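Local coordinates for Sodium/calcium exchanger membrane region domain-containing protein (PDB 4KPP) that probably exchanges protons for calcium ions across the membrane, as a CAX-type member of the sodium/calcium exchanger family, at residues D310-Q313 with S314-L318; G94-V97 with H98-T101. One frame throughout, in Å; residues are numbered along the deposited sequence.

Interaction 1 of 2, residues D310-Q313 with S314-L318; sequences DARQ and SEEVL
Ser314 closes onto Asp310 with both its hydroxyl and its amide. The hydroxyl OG donates to Asp310 O at 2.7 Å, coming in above the carbonyl plane, while Ser314 N reaches the same oxygen at 3.0 Å from the opposite face. With chi1 at -61°, OG sits beside the serine's own backbone N, which turns it back down the helix toward that carbonyl. The next residue, Glu315, bonds through its N to Ala311 O, and the glutamate's CG lies only 3.2 Å from Ala311 O, its chain running extended past the carbonyl; the carboxylate finds its mate elsewhere, as OE1 pairs with Arg360 of helix 357-377. This is the N-terminal end of helix 311-331, and Asp310 is its N-cap: OD1 accepts from Gln313 N at 2.8 Å, nearly straight, and so occupies an amide that has no preceding turn to bond to. Glu316, next along, is the i+4 partner of Arg312 in a salt bridge. Its OE1 takes the NE hydrogen at 2.9 Å on the anti lone pair, at the edge of the guanidinium and almost in its plane, with the two flat groups 46° apart; NH2 adds a weak second bond. A water lies against this pair, donating to Glu316 OE1 at 2.6 Å, and Glu316 OE2 forms a salt bridge to Arg109. An alanine in place of Arg312 would probably leave Glu316 OE1 without its close cationic mate within the turn and the carboxylate freer to swing on OE2. Val317 follows: its N donates to Gln313 O at 2.9 Å, and its CG2 rests 3.3 Å from that same oxygen.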
# COMPACT_ATOMS: atom_id res chain seq x y z
N ASP A 310 -0.32 7.27 21.38
CA ASP A 310 -1.29 7.69 22.39
C ASP A 310 -2.48 6.74 22.42
O ASP A 310 -2.49 5.73 21.72
CB ASP A 310 -1.73 9.15 22.16
CG ASP A 310 -2.60 9.33 20.92
OD1 ASP A 310 -2.63 8.43 20.05
OD2 ASP A 310 -3.26 10.39 20.80
N ALA A 311 -3.48 7.06 23.25
CA ALA A 311 -4.67 6.22 23.37
C ALA A 311 -5.34 6.00 22.01
O ALA A 311 -5.62 4.86 21.62
CB ALA A 311 -5.65 6.82 24.37
N ARG A 312 -5.59 7.09 21.30
CA ARG A 312 -6.22 7.04 19.98
C ARG A 312 -5.46 6.17 18.98
O ARG A 312 -6.02 5.24 18.40
CB ARG A 312 -6.41 8.46 19.42
CG ARG A 312 -6.91 8.51 17.98
CD ARG A 312 -8.30 7.91 17.84
NE ARG A 312 -8.75 7.85 16.45
CZ ARG A 312 -9.38 8.84 15.82
NH1 ARG A 312 -9.62 9.99 16.45
NH2 ARG A 312 -9.75 8.70 14.55
N GLN A 313 -4.17 6.46 18.79
CA GLN A 313 -3.38 5.74 17.79
C GLN A 313 -3.17 4.27 18.13
O GLN A 313 -3.08 3.43 17.23
CB GLN A 313 -2.04 6.44 17.54
CG GLN A 313 -2.19 7.84 16.96
CD GLN A 313 -3.22 7.90 15.84
OE1 GLN A 313 -3.11 7.20 14.84
NE2 GLN A 313 -4.24 8.73 16.03
N SER A 314 -3.11 3.95 19.42
CA SER A 314 -2.99 2.56 19.87
C SER A 314 -4.23 1.77 19.48
O SER A 314 -4.15 0.62 19.05
CB SER A 314 -2.76 2.49 21.38
OG SER A 314 -1.57 3.15 21.75
N GLU A 315 -5.39 2.40 19.64
CA GLU A 315 -6.65 1.80 19.23
C GLU A 315 -6.67 1.60 17.72
O GLU A 315 -7.17 0.59 17.23
CB GLU A 315 -7.83 2.67 19.67
CG GLU A 315 -7.98 2.81 21.17
CD GLU A 315 -8.70 4.08 21.58
OE1 GLU A 315 -9.22 4.79 20.69
OE2 GLU A 315 -8.75 4.38 22.79
N GLU A 316 -6.12 2.56 16.99
CA GLU A 316 -6.08 2.48 15.53
C GLU A 316 -5.21 1.32 15.07
O GLU A 316 -5.58 0.59 14.14
CB GLU A 316 -5.56 3.79 14.92
CG GLU A 316 -6.47 4.99 15.11
CD GLU A 316 -7.79 4.86 14.36
OE1 GLU A 316 -8.76 5.53 14.75
OE2 GLU A 316 -7.84 4.10 13.37
N VAL A 317 -4.07 1.14 15.73
CA VAL A 317 -3.16 0.04 15.40
C VAL A 317 -3.80 -1.30 15.75
O VAL A 317 -3.73 -2.25 14.97
CB VAL A 317 -1.81 0.19 16.13
CG1 VAL A 317 -0.98 -1.08 16.01
CG2 VAL A 317 -1.05 1.39 15.60
N LEU A 318 -4.44 -1.35 16.91
CA LEU A 318 -5.15 -2.55 17.36
C LEU A 318 -6.26 -2.91 16.37
O LEU A 318 -6.42 -4.08 16.00
CB LEU A 318 -5.73 -2.33 18.76
CG LEU A 318 -6.72 -3.36 19.30
CD1 LEU A 318 -6.08 -4.74 19.37
CD2 LEU A 318 -7.25 -2.94 20.66
O HOH W 1 -10.51 5.94 12.81

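Interaction 2 of 2, residues G94-V97 with H98-T101; sequences GEYV and HYAT
The first turn of helix 96-127, within the N-terminal sodium/calcium exchanger family region, is built round the carbonyl of Glu95 and the ring of Tyr99. Tyr99 N donates to Glu95 O at 3.1 Å in the ordinary i to i+4 manner, and His98 N makes a weak bond to the same oxygen. That oxygen also lies over one face of the Tyr99 ring, 3.3 Å from CG and displaced toward the rim. Farther along the phenol the Glu95 CB hydrogens take over: CB stands 4.1 Å from the ring centroid, a CH-pi contact made over the face. The glutamate chain then bends at chi2 (-59°), which carries its carboxylate off the tyrosine and toward His98, where OE1 comes up to the edge of the imidazole, 3.7 Å from CD2.

Tyr96 meets the same phenol from another direction. The edge of Tyr99 points at the face of Tyr96 in an offset edge-to-face pair, the planes 87° apart and the centroids separated by 5.9 Å. Phe85 of helix 76-91 touches both tyrosines, and Phe243 of helix 242-267 makes an edge-to-face contact with Tyr99, which is buried among these neighbours. At the outer end of the Tyr99 ring, the hydroxyl is hydrogen-bonded to a water lying in the ring plane, and this water also reaches Glu95 OE1 weakly.

On the backbone, Ala100 N continues the helical series by bonding to Tyr96 O. The last link goes through solvent: a second water donates to Val97 O at 2.8 Å and accepts from Thr101 OG1 at 2.7 Å, bridging a carbonyl and a hydroxyl one turn apart.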
# COMPACT_ATOMS: atom_id res chain seq x y z
N GLY A 94 4.61 17.73 17.72
CA GLY A 94 3.23 18.15 17.70
C GLY A 94 2.31 17.10 17.11
O GLY A 94 2.48 15.91 17.36
N GLU A 95 1.34 17.55 16.33
CA GLU A 95 0.31 16.67 15.78
C GLU A 95 0.85 15.66 14.77
O GLU A 95 0.22 14.64 14.51
CB GLU A 95 -0.82 17.49 15.16
CG GLU A 95 -1.65 18.26 16.17
CD GLU A 95 -2.30 17.35 17.19
OE1 GLU A 95 -3.16 16.53 16.80
OE2 GLU A 95 -1.95 17.44 18.39
N TYR A 96 2.02 15.95 14.21
CA TYR A 96 2.62 15.08 13.20
C TYR A 96 2.96 13.69 13.76
O TYR A 96 3.08 12.72 13.01
CB TYR A 96 3.85 15.74 12.57
CG TYR A 96 3.52 16.95 11.72
CD1 TYR A 96 2.91 16.81 10.48
CD2 TYR A 96 3.83 18.23 12.16
CE1 TYR A 96 2.61 17.91 9.70
CE2 TYR A 96 3.54 19.34 11.38
CZ TYR A 96 2.93 19.18 10.15
OH TYR A 96 2.63 20.27 9.37
N VAL A 97 3.12 13.61 15.08
CA VAL A 97 3.34 12.34 15.76
C VAL A 97 2.16 11.39 15.56
O VAL A 97 2.34 10.21 15.25
CB VAL A 97 3.58 12.53 17.27
CG1 VAL A 97 3.73 11.18 17.96
CG2 VAL A 97 4.80 13.42 17.52
N HIS A 98 0.95 11.91 15.74
CA HIS A 98 -0.25 11.12 15.55
C HIS A 98 -0.52 10.87 14.08
O HIS A 98 -0.96 9.79 13.70
CB HIS A 98 -1.47 11.81 16.19
CG HIS A 98 -1.20 12.37 17.55
ND1 HIS A 98 -0.88 11.59 18.63
CD2 HIS A 98 -1.22 13.65 18.00
CE1 HIS A 98 -0.71 12.36 19.69
NE2 HIS A 98 -0.91 13.61 19.33
N TYR A 99 -0.25 11.87 13.24
CA TYR A 99 -0.53 11.78 11.81
C TYR A 99 0.22 10.63 11.14
O TYR A 99 -0.31 9.98 10.24
CB TYR A 99 -0.22 13.10 11.10
CG TYR A 99 -1.12 14.26 11.49
CD1 TYR A 99 -2.31 14.06 12.18
CD2 TYR A 99 -0.78 15.57 11.15
CE1 TYR A 99 -3.12 15.12 12.54
CE2 TYR A 99 -1.59 16.64 11.50
CZ TYR A 99 -2.76 16.41 12.19
OH TYR A 99 -3.55 17.48 12.53
N ALA A 100 1.45 10.39 11.58
CA ALA A 100 2.28 9.34 10.99
C ALA A 100 1.62 7.98 11.14
O ALA A 100 1.61 7.18 10.20
CB ALA A 100 3.67 9.34 11.61
N THR A 101 1.08 7.71 12.32
CA THR A 101 0.45 6.43 12.59
C THR A 101 -0.96 6.36 12.01
O THR A 101 -1.38 5.32 11.49
CB THR A 101 0.43 6.11 14.09
OG1 THR A 101 1.75 6.24 14.62
CG2 THR A 101 -0.06 4.68 14.31
O HOH W 2 -5.39 17.52 14.31
O HOH W 3 1.82 7.90 16.69

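Interactions 1 and 2 are the opening turns of two helices from the two family regions of the exchanger, with their centres about 12 Å apart. They pack directly against each other. Asp310 OD2 lies 3.4 Å from His98 CE1, so the capping aspartate of helix 311-331 also abuts the imidazole of helix 96-127. Gln313 OE1 comes within 3.5 Å of His98 O, and Val317 CG2 meets Thr101 CG2 at 3.7 Å. Helix 96-127 reaches back to interaction 1 farther along as well, through Arg109, which pairs with Glu316. Both lie away from the calcium site formed by Ile330, Asp333, Lys335 and Glu340, although Ile330 belongs to the same helix as interaction 1.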